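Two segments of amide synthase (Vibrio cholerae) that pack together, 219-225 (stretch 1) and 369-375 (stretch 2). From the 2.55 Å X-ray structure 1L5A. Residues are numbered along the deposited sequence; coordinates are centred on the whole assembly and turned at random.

Stretch 1 (219-225) LNHLLLK
Stretch 2, residues 369-375: SPQHELC

What backbone shapes meet here? Residues 219-225 are a stretch of a longer helix, with phi and psi mostly near -60° and -45°. Its hydrogen bonds run from L223 N to L219 O (2.7 Å), from L224 N to N220 O (3.0 Å) and from K225 N to H221 O (3.0 Å). Against it lies a type I turn from S369 to H372, closed by H372 N to S369 O at 2.7 Å; P370 is at -57/-17 and Q371 at -75/-20. S369 is extended (-162/138), and its N bonds back to E373 O at 3.1 Å. H372 (-133/-115) and E373 (-108/133) then lead into a strand at L374 (-127/117). End to end, the CA path of 369-375 runs roughly opposite to that of 219-225.

Which bump fills which hollow? P370 is the bump, its ring puckered C-gamma endo and its CA-to-CB bond directed toward the helix. N220, L223 and L224, each with its CA-to-CB bond directed toward the other stretch, make the hollow that receives it. Register is set by N220 and P370, whose CA atoms are 4.4 Å apart. So close an approach brings N220 CB to 3.6 Å from P370 CB and 3.1 Å from P370 O. The leucines complete the fit: L223 CD1 lies 3.9 Å from P370 CB, and L224 CD2 lies 3.9 Å from P370 CG. L223 has chi1 -152° (t) and chi2 -142°, between wells; L224 is m, t.

How does the strand extend the apolar patch? L374, with chi1 t and chi2 p, directs its CA-to-CB bond toward the helix and places CD2 4.0 Å from L223 CD1. L223 CD1 thus touches both P370 and L374, joining turn and strand into one greasy surface. At the exposed margin, Q371 starts away from the helix, but chi1 m, chi2 91° and chi3 57° fold its end back, setting NE2 3.2 Å from L224 CD2, a tight amide-to-methyl contact.

Do polar groups bond across the contact? No hydrogen bond links the two stretches; the 315 Å² of buried surface (both sides summed) combines apolar contacts with packing of polar atoms. N220, with chi1 m and chi2 -26°, comes near with its amide: ND2 stands 3.6 Å from H372 O, and OD1 packs 3.9 Å from L374 CD2. H221, modelled only to CB, has its CA-to-CB bond directed away.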

ATOM      1  N   LEU A 219     -27.584   4.408 -28.103  1.00 60.37           N
ATOM      2  CA  LEU A 219     -27.392   4.782 -26.705  1.00 55.25           C
ATOM      3  C   LEU A 219     -26.082   4.194 -26.197  1.00 56.75           C
ATOM      4  O   LEU A 219     -25.360   4.841 -25.444  1.00 49.92           O
ATOM      5  CB  LEU A 219     -28.527   4.270 -25.824  1.00 56.14           C
ATOM      6  CG  LEU A 219     -28.267   4.559 -24.340  1.00 53.57           C
ATOM      7  CD1 LEU A 219     -28.536   6.019 -24.065  1.00 47.73           C
ATOM      8  CD2 LEU A 219     -29.138   3.699 -23.468  1.00 53.86           C
ATOM      9  N   ASN A 220     -25.779   2.962 -26.607  1.00 59.90           N
ATOM     10  CA  ASN A 220     -24.548   2.307 -26.178  1.00 61.39           C
ATOM     11  C   ASN A 220     -23.309   3.085 -26.605  1.00 62.04           C
ATOM     12  O   ASN A 220     -22.357   3.210 -25.836  1.00 62.61           O
ATOM     13  CB  ASN A 220     -24.485   0.880 -26.716  1.00 61.70           C
ATOM     14  CG  ASN A 220     -25.680   0.054 -26.291  1.00 66.17           C
ATOM     15  OD1 ASN A 220     -26.293   0.322 -25.256  1.00 64.21           O
ATOM     16  ND2 ASN A 220     -26.012  -0.963 -27.078  1.00 61.49           N
ATOM     17  N   HIS A 221     -23.316   3.608 -27.826  1.00 63.42           N
ATOM     18  CA  HIS A 221     -22.179   4.390 -28.298  1.00 62.63           C
ATOM     19  C   HIS A 221     -22.063   5.625 -27.405  1.00 63.95           C
ATOM     20  O   HIS A 221     -20.970   5.972 -26.951  1.00 68.59           O
ATOM     21  CB  HIS A 221     -22.374   4.795 -29.758  1.00 59.99           C
ATOM     22  N   LEU A 222     -23.195   6.275 -27.138  1.00 62.30           N
ATOM     23  CA  LEU A 222     -23.222   7.467 -26.285  1.00 58.45           C
ATOM     24  C   LEU A 222     -22.748   7.133 -24.872  1.00 56.71           C
ATOM     25  O   LEU A 222     -21.996   7.896 -24.252  1.00 52.80           O
ATOM     26  CB  LEU A 222     -24.642   8.038 -26.226  1.00 57.24           C
ATOM     27  CG  LEU A 222     -24.888   9.171 -25.222  1.00 60.51           C
ATOM     28  CD1 LEU A 222     -23.998  10.363 -25.522  1.00 54.35           C
ATOM     29  CD2 LEU A 222     -26.350   9.581 -25.288  1.00 67.64           C
ATOM     30  N   LEU A 223     -23.202   5.983 -24.377  1.00 56.12           N
ATOM     31  CA  LEU A 223     -22.858   5.495 -23.044  1.00 52.93           C
ATOM     32  C   LEU A 223     -21.340   5.444 -22.937  1.00 57.80           C
ATOM     33  O   LEU A 223     -20.752   5.917 -21.954  1.00 55.07           O
ATOM     34  CB  LEU A 223     -23.422   4.088 -22.838  1.00 44.07           C
ATOM     35  CG  LEU A 223     -23.780   3.576 -21.440  1.00 44.44           C
ATOM     36  CD1 LEU A 223     -23.392   2.106 -21.389  1.00 36.41           C
ATOM     37  CD2 LEU A 223     -23.087   4.361 -20.328  1.00 23.34           C
ATOM     38  N   LEU A 224     -20.708   4.860 -23.955  1.00 57.08           N
ATOM     39  CA  LEU A 224     -19.257   4.759 -23.971  1.00 57.83           C
ATOM     40  C   LEU A 224     -18.668   6.158 -23.967  1.00 61.95           C
ATOM     41  O   LEU A 224     -17.932   6.504 -23.041  1.00 65.52           O
ATOM     42  CB  LEU A 224     -18.783   3.975 -25.193  1.00 52.86           C
ATOM     43  CG  LEU A 224     -19.032   2.467 -25.090  1.00 54.67           C
ATOM     44  CD1 LEU A 224     -18.848   1.793 -26.444  1.00 52.41           C
ATOM     45  CD2 LEU A 224     -18.078   1.883 -24.060  1.00 52.48           C
ATOM     46  N   LYS A 225     -19.003   6.970 -24.972  1.00 62.35           N
ATOM     47  CA  LYS A 225     -18.475   8.333 -25.025  1.00 63.40           C
ATOM     48  C   LYS A 225     -18.593   8.974 -23.654  1.00 60.85           C
ATOM     49  O   LYS A 225     -17.593   9.389 -23.066  1.00 59.43           O
ATOM     50  CB  LYS A 225     -19.221   9.189 -26.049  1.00 69.21           C
ATOM     51  CG  LYS A 225     -18.686   9.089 -27.474  1.00 78.57           C
ATOM     52  CD  LYS A 225     -18.885   7.696 -28.050  1.00 83.70           C
ATOM     53  CE  LYS A 225     -18.549   7.640 -29.533  1.00 85.82           C
ATOM     54  NZ  LYS A 225     -18.844   6.294 -30.109  1.00 88.58           N
ATOM     55  N   SER A 369     -23.199  -5.602 -22.709  1.00 45.04           N
ATOM     56  CA  SER A 369     -22.141  -4.632 -22.915  1.00 47.74           C
ATOM     57  C   SER A 369     -22.477  -3.662 -24.037  1.00 47.59           C
ATOM     58  O   SER A 369     -22.983  -4.057 -25.087  1.00 47.52           O
ATOM     59  CB  SER A 369     -20.849  -5.375 -23.252  1.00 51.51           C
ATOM     60  OG  SER A 369     -19.852  -4.480 -23.699  1.00 73.52           O
ATOM     61  N   PRO A 370     -22.191  -2.369 -23.831  1.00 49.15           N
ATOM     62  CA  PRO A 370     -22.487  -1.381 -24.874  1.00 49.94           C
ATOM     63  C   PRO A 370     -21.810  -1.723 -26.209  1.00 53.23           C
ATOM     64  O   PRO A 370     -22.186  -1.202 -27.261  1.00 51.80           O
ATOM     65  CB  PRO A 370     -21.993  -0.068 -24.262  1.00 43.29           C
ATOM     66  CG  PRO A 370     -20.985  -0.505 -23.230  1.00 45.84           C
ATOM     67  CD  PRO A 370     -21.591  -1.736 -22.646  1.00 43.69           C
ATOM     68  N   GLN A 371     -20.816  -2.601 -26.156  1.00 53.22           N
ATOM     69  CA  GLN A 371     -20.107  -3.019 -27.356  1.00 62.49           C
ATOM     70  C   GLN A 371     -20.967  -3.981 -28.177  1.00 66.77           C
ATOM     71  O   GLN A 371     -20.737  -4.180 -29.377  1.00 67.36           O
ATOM     72  CB  GLN A 371     -18.787  -3.709 -26.995  1.00 64.48           C
ATOM     73  CG  GLN A 371     -17.610  -2.779 -26.757  1.00 71.04           C
ATOM     74  CD  GLN A 371     -17.466  -2.361 -25.314  1.00 74.08           C
ATOM     75  OE1 GLN A 371     -17.346  -3.200 -24.425  1.00 82.81           O
ATOM     76  NE2 GLN A 371     -17.466  -1.059 -25.073  1.00 79.35           N
ATOM     77  N   HIS A 372     -21.956  -4.583 -27.528  1.00 66.03           N
ATOM     78  CA  HIS A 372     -22.840  -5.518 -28.209  1.00 68.92           C
ATOM     79  C   HIS A 372     -24.284  -5.198 -27.854  1.00 65.73           C
ATOM     80  O   HIS A 372     -24.802  -4.141 -28.213  1.00 63.45           O
ATOM     81  CB  HIS A 372     -22.487  -6.949 -27.801  1.00 73.89           C
ATOM     82  CG  HIS A 372     -21.080  -7.335 -28.133  1.00 82.30           C
ATOM     83  ND1 HIS A 372     -20.565  -7.239 -29.410  1.00 82.22           N
ATOM     84  CD2 HIS A 372     -20.073  -7.800 -27.355  1.00 83.23           C
ATOM     85  CE1 HIS A 372     -19.301  -7.626 -29.402  1.00 82.82           C
ATOM     86  NE2 HIS A 372     -18.977  -7.971 -28.167  1.00 82.95           N
ATOM     87  N   GLU A 373     -24.937  -6.119 -27.160  1.00 64.92           N
ATOM     88  CA  GLU A 373     -26.304  -5.893 -26.739  1.00 60.86           C
ATOM     89  C   GLU A 373     -26.271  -5.668 -25.235  1.00 58.05           C
ATOM     90  O   GLU A 373     -25.606  -6.399 -24.500  1.00 53.41           O
ATOM     91  CB  GLU A 373     -27.184  -7.094 -27.079  1.00 62.59           C
ATOM     92  CG  GLU A 373     -28.630  -6.928 -26.649  1.00 69.33           C
ATOM     93  CD  GLU A 373     -29.492  -8.115 -27.026  1.00 77.02           C
ATOM     94  OE1 GLU A 373     -29.003  -9.261 -26.921  1.00 78.84           O
ATOM     95  OE2 GLU A 373     -30.663  -7.903 -27.413  1.00 82.17           O
ATOM     96  N   LEU A 374     -26.975  -4.633 -24.792  1.00 54.56           N
ATOM     97  CA  LEU A 374     -27.047  -4.298 -23.380  1.00 53.06           C
ATOM     98  C   LEU A 374     -28.508  -4.190 -22.983  1.00 53.28           C
ATOM     99  O   LEU A 374     -29.232  -3.325 -23.484  1.00 52.76           O
ATOM    100  CB  LEU A 374     -26.357  -2.964 -23.122  1.00 49.45           C
ATOM    101  CG  LEU A 374     -26.361  -2.490 -21.674  1.00 44.90           C
ATOM    102  CD1 LEU A 374     -25.471  -3.399 -20.836  1.00 36.82           C
ATOM    103  CD2 LEU A 374     -25.874  -1.059 -21.624  1.00 40.78           C
ATOM    104  N   CYS A 375     -28.941  -5.066 -22.082  1.00 52.80           N
ATOM    105  CA  CYS A 375     -30.332  -5.054 -21.627  1.00 54.61           C
ATOM    106  C   CYS A 375     -30.477  -4.583 -20.179  1.00 51.57           C
ATOM    107  O   CYS A 375     -29.543  -4.690 -19.377  1.00 53.62           O
ATOM    108  CB  CYS A 375     -30.953  -6.447 -21.772  1.00 50.39           C
ATOM    109  SG  CYS A 375     -30.798  -7.118 -23.429  1.00 54.91           S
TER